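Local structure of salicylic acid-binding protein 2 (Nicotiana tabacum, 1XKL) at residues A[206-211]-A[232-237]; A[107-112]-A[190-195]. The protein hydrolyses methyl salicylate to salicylate and methanol, a step in the signalling that activates systemic acquired resistance in tobacco. One frame throughout, in Å; residues are numbered along the deposited sequence.

How the interactions relate
Both contacts involve loops of a single alpha/beta-hydrolase domain, and they lie in series along the chain: interaction 2 (107-112 with 190-195) closes before interaction 1 (206-211 with 232-237) opens. Their centres are 25 Å apart and their nearest atoms about 9 Å apart, so they do not touch. Strand 202-207 is the link between them: segment 190-195 belongs to the loop that leads into it, and segment 206-211 takes in its C-terminal end and the turn that follows. Segment 107-112 follows strand 98-104, its neighbour in the parallel sheet. Interaction 1 holds the triad acid D210; segment 107-112 begins at F107, which lines the ligand pocket but takes no part in the contact between the loops.

Interaction 1: residues A[206-211]-A[232-237]; sequences VCTEDK and EIKGAD
V206 and E232 pair in parallel at the edge of the alpha/beta-hydrolase sheet, where strands 202-207 and 229-233 of a beta-alpha-beta unit lead into turns, the first of which (207-210) carries the catalytic acid D210. The bridge is marked by I233 N to V206 O, 2.7 Å and nearly straight (169° at the hydrogen). Past the strands, T208 does most of the side-chain work. A chi1 of 75° sets T208 OG1 between its own N and carbonyl carbon, where it accepts a hydrogen bond from G235 N at 3.2 Å. T208 CG2 packs on the extended chain of E232, 3.5 Å from E232 CG. E232 and K234 both cross T208 at about a right angle; K234 CD lies 3.5 Å from T208 OG1. E232 OE1 itself pairs with R219. The type I turn 207-210 meets the type II turn 233-236 through E209 N and A236 O (3.0 Å), the donor tilted 28° from the carbonyl plane. D210, the charge-relay acid, finds its polar partners outside the two segments: OD2 bonds H238 ND1, and OD1 takes G212 N and I213 N. The bent chain of E209 lies over the glycine of the second turn, E209 CG 3.6 Å from G235 CA.

Interaction 2: residues A[107-112]-A[190-195]; sequences FMPDSV and KYFTDE. With STH (2-amino-4H-1,3-benzoxathiin-4-ol), chain E.
The loop that follows strand 98-104 meets the loop leading into strand 202-207, with P109 and S111 set against F192 and K190. P109 CB approaches the F192 ring obliquely at 3.4 Å from CE2, and P109 CG follows at 3.8 Å from the same carbon, F192 CE2. D110 O sits at the edge of that ring, near its plane, 3.5 Å from F192 CD2. One ring face is occupied by Y191 CB, 3.6 Å above the plane over its centre; M85 and L89 of helix 83-93 also pack on F192. In this alpha/beta hydrolase, segment 107-112 runs from the ligand pocket outwards: F107 presents its ring edge in plane to O8 of the bound benzoxathiin, while the loop contact itself is only partly buried. There K190 bends back, chi2 64° and chi4 56°, and K190 NZ donates a hydrogen bond to S111 O at 2.6 Å. The bond comes in from the side of the carbonyl (C=O...N 132°), tilted from its plane. A water donates to D110 O and weakly accepts from the same ammonium. S111 CB packs on the backbone of 193-194, 3.3 Å from D194 N. A second water links the serine hydroxyl to the aspartate carboxylate, lying 3.0 Å from S111 OG and 2.8 Å from D194 OD2, to which it donates.

Interaction 1: residues A[206-211]-A[232-237]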
# COMPACT_ATOMS: atom_id res chain seq x y z
N VAL A 206 20.76 38.22 -11.19
CA VAL A 206 19.47 38.10 -11.86
C VAL A 206 19.49 37.06 -12.96
O VAL A 206 20.42 37.01 -13.76
CB VAL A 206 19.06 39.44 -12.51
CG1 VAL A 206 17.75 39.26 -13.28
CG2 VAL A 206 18.91 40.52 -11.45
N CYS A 207 18.43 36.25 -13.01
CA CYS A 207 18.28 35.23 -14.03
C CYS A 207 17.12 35.67 -14.92
O CYS A 207 15.95 35.41 -14.62
CB CYS A 207 18.01 33.86 -13.38
SG CYS A 207 19.40 33.31 -12.33
N THR A 208 17.47 36.35 -16.01
CA THR A 208 16.53 36.92 -16.97
C THR A 208 15.40 36.03 -17.44
O THR A 208 14.30 36.51 -17.73
CB THR A 208 17.26 37.47 -18.24
OG1 THR A 208 17.68 36.38 -19.07
CG2 THR A 208 18.48 38.29 -17.85
N GLU A 209 15.63 34.72 -17.53
CA GLU A 209 14.59 33.82 -18.00
C GLU A 209 13.85 33.08 -16.90
O GLU A 209 13.10 32.15 -17.17
CB GLU A 209 15.20 32.82 -18.98
CG GLU A 209 15.86 33.47 -20.17
CD GLU A 209 14.90 34.36 -20.93
OE1 GLU A 209 13.83 33.87 -21.34
OE2 GLU A 209 15.21 35.56 -21.12
N ASP A 210 14.04 33.52 -15.67
CA ASP A 210 13.39 32.89 -14.53
C ASP A 210 11.87 33.00 -14.63
O ASP A 210 11.33 34.09 -14.80
CB ASP A 210 13.85 33.57 -13.24
CG ASP A 210 13.61 32.71 -12.02
OD1 ASP A 210 12.57 32.03 -11.95
OD2 ASP A 210 14.48 32.72 -11.12
N LYS A 211 11.19 31.86 -14.51
CA LYS A 211 9.73 31.85 -14.54
C LYS A 211 9.13 31.57 -13.16
O LYS A 211 7.92 31.67 -12.98
CB LYS A 211 9.20 30.78 -15.51
CG LYS A 211 9.21 31.15 -16.98
CD LYS A 211 8.18 30.29 -17.69
CE LYS A 211 8.07 30.64 -19.16
NZ LYS A 211 9.31 30.24 -19.91
N GLU A 232 23.93 39.96 -13.79
CA GLU A 232 22.89 39.35 -14.60
C GLU A 232 23.39 38.14 -15.39
O GLU A 232 24.49 38.16 -15.94
CB GLU A 232 22.32 40.40 -15.55
CG GLU A 232 21.42 39.85 -16.64
CD GLU A 232 20.97 40.93 -17.62
OE1 GLU A 232 20.24 41.86 -17.20
OE2 GLU A 232 21.34 40.85 -18.81
N ILE A 233 22.59 37.07 -15.41
CA ILE A 233 22.94 35.87 -16.17
C ILE A 233 21.86 35.70 -17.23
O ILE A 233 20.78 35.18 -16.96
CB ILE A 233 23.00 34.60 -15.30
CG1 ILE A 233 24.13 34.71 -14.27
CG2 ILE A 233 23.23 33.37 -16.17
CD1 ILE A 233 24.30 33.49 -13.40
N LYS A 234 22.17 36.14 -18.45
CA LYS A 234 21.25 36.06 -19.58
C LYS A 234 21.00 34.63 -20.05
O LYS A 234 21.93 33.84 -20.16
CB LYS A 234 21.79 36.87 -20.77
CG LYS A 234 21.11 38.21 -21.01
CD LYS A 234 19.67 38.02 -21.45
CE LYS A 234 19.00 39.36 -21.80
NZ LYS A 234 17.58 39.16 -22.23
N GLY A 235 19.74 34.32 -20.33
CA GLY A 235 19.39 33.00 -20.82
C GLY A 235 19.22 31.91 -19.77
O GLY A 235 19.00 30.75 -20.11
N ALA A 236 19.31 32.28 -18.50
CA ALA A 236 19.17 31.30 -17.42
C ALA A 236 17.78 31.31 -16.79
O ALA A 236 17.18 32.37 -16.58
CB ALA A 236 20.22 31.56 -16.36
N ASP A 237 17.28 30.11 -16.50
CA ASP A 237 15.99 29.98 -15.84
C ASP A 237 16.25 30.05 -14.35
O ASP A 237 17.34 30.42 -13.92
CB ASP A 237 15.30 28.65 -16.21
CG ASP A 237 16.17 27.42 -15.92
OD1 ASP A 237 17.16 27.50 -15.17
OD2 ASP A 237 15.82 26.35 -16.45

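Interaction 2: residues A[107-112]-A[190-195]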
# COMPACT_ATOMS: atom_id res chain seq x y z
N PHE A 107 15.08 35.51 -2.68
CA PHE A 107 14.22 36.44 -1.97
C PHE A 107 15.22 37.14 -1.07
O PHE A 107 15.88 36.50 -0.25
CB PHE A 107 13.18 35.72 -1.13
CG PHE A 107 12.05 35.15 -1.93
CD1 PHE A 107 11.75 33.79 -1.86
CD2 PHE A 107 11.27 35.97 -2.75
CE1 PHE A 107 10.70 33.25 -2.59
CE2 PHE A 107 10.21 35.44 -3.49
CZ PHE A 107 9.92 34.08 -3.41
N MSE A 108 15.35 38.45 -1.24
CA MSE A 108 16.28 39.24 -0.45
C MSE A 108 15.49 40.17 0.47
O MSE A 108 14.84 41.10 -0.00
CB MSE A 108 17.18 40.05 -1.39
CG MSE A 108 18.26 40.85 -0.71
SE MSE A 108 19.31 41.77 -2.01
CE MSE A 108 17.91 42.90 -2.72
N PRO A 109 15.56 39.94 1.79
CA PRO A 109 14.86 40.74 2.80
C PRO A 109 15.53 42.07 3.07
O PRO A 109 16.56 42.40 2.48
CB PRO A 109 14.91 39.86 4.05
CG PRO A 109 15.65 38.59 3.64
CD PRO A 109 16.44 38.96 2.44
N ASP A 110 14.93 42.84 3.97
CA ASP A 110 15.47 44.12 4.41
C ASP A 110 15.26 44.20 5.92
O ASP A 110 14.81 43.23 6.54
CB ASP A 110 14.84 45.32 3.67
CG ASP A 110 13.36 45.55 3.98
OD1 ASP A 110 12.76 46.39 3.27
OD2 ASP A 110 12.79 44.95 4.91
N SER A 111 15.61 45.34 6.51
CA SER A 111 15.46 45.54 7.94
C SER A 111 14.26 46.42 8.29
O SER A 111 13.70 46.31 9.38
CB SER A 111 16.74 46.18 8.51
OG SER A 111 17.06 47.36 7.81
N VAL A 112 13.86 47.26 7.34
CA VAL A 112 12.75 48.19 7.51
C VAL A 112 11.36 47.57 7.63
O VAL A 112 10.63 47.87 8.58
CB VAL A 112 12.73 49.22 6.34
CG1 VAL A 112 11.61 50.22 6.54
CG2 VAL A 112 14.08 49.93 6.27
N LYS A 190 10.45 39.60 13.91
CA LYS A 190 11.38 40.54 13.28
C LYS A 190 12.78 39.98 13.45
O LYS A 190 13.27 39.84 14.57
CB LYS A 190 11.28 41.91 13.95
CG LYS A 190 11.94 43.04 13.17
CD LYS A 190 11.24 43.26 11.83
CE LYS A 190 11.84 44.45 11.10
NZ LYS A 190 13.31 44.25 10.93
N TYR A 191 13.43 39.66 12.34
CA TYR A 191 14.75 39.06 12.37
C TYR A 191 15.97 39.92 12.04
O TYR A 191 16.94 39.97 12.80
CB TYR A 191 14.77 37.86 11.41
CG TYR A 191 14.03 36.64 11.88
CD1 TYR A 191 14.49 35.89 12.96
CD2 TYR A 191 12.91 36.17 11.18
CE1 TYR A 191 13.86 34.70 13.33
CE2 TYR A 191 12.28 34.98 11.55
CZ TYR A 191 12.76 34.25 12.62
OH TYR A 191 12.16 33.05 12.94
N PHE A 192 15.90 40.59 10.91
CA PHE A 192 17.01 41.39 10.41
C PHE A 192 17.03 42.86 10.80
O PHE A 192 15.98 43.50 10.87
CB PHE A 192 17.01 41.28 8.89
CG PHE A 192 16.44 39.98 8.40
CD1 PHE A 192 17.11 38.78 8.64
CD2 PHE A 192 15.23 39.94 7.71
CE1 PHE A 192 16.58 37.57 8.21
CE2 PHE A 192 14.69 38.74 7.28
CZ PHE A 192 15.37 37.54 7.53
N THR A 193 18.22 43.38 11.06
CA THR A 193 18.39 44.78 11.43
C THR A 193 19.47 45.39 10.54
O THR A 193 20.32 44.69 10.00
CB THR A 193 18.82 44.93 12.90
OG1 THR A 193 20.14 44.42 13.07
CG2 THR A 193 17.86 44.15 13.81
N ASP A 194 19.42 46.71 10.38
CA ASP A 194 20.38 47.43 9.55
C ASP A 194 21.79 47.35 10.13
O ASP A 194 22.77 47.23 9.41
CB ASP A 194 19.95 48.90 9.46
CG ASP A 194 20.76 49.68 8.44
OD1 ASP A 194 20.82 50.92 8.58
OD2 ASP A 194 21.31 49.07 7.50
N GLU A 195 21.87 47.42 11.45
CA GLU A 195 23.14 47.39 12.15
C GLU A 195 23.95 46.13 11.87
O GLU A 195 25.17 46.19 11.70
CB GLU A 195 22.90 47.52 13.65
CG GLU A 195 24.12 47.94 14.43
CD GLU A 195 24.62 49.30 14.02
OE1 GLU A 195 23.79 50.24 13.93
OE2 GLU A 195 25.84 49.44 13.78
C8 STH E . 11.09 29.33 -3.19
O8 STH E . 10.66 29.77 -1.98
C1 STH E . 10.34 29.63 -4.45
C2 STH E . 10.86 29.12 -5.74
C3 STH E . 10.14 29.40 -6.94
C4 STH E . 8.91 30.14 -6.89
C5 STH E . 8.41 30.62 -5.65
C6 STH E . 9.10 30.36 -4.44
C7 STH E . 12.95 28.41 -4.72
O2 STH E . 12.07 28.39 -5.83
N7 STH E . 13.70 27.24 -4.75
S7 STH E . 12.30 28.61 -3.26
O HOH W 1 12.59 42.62 8.17
O HOH W 2 19.72 47.06 6.50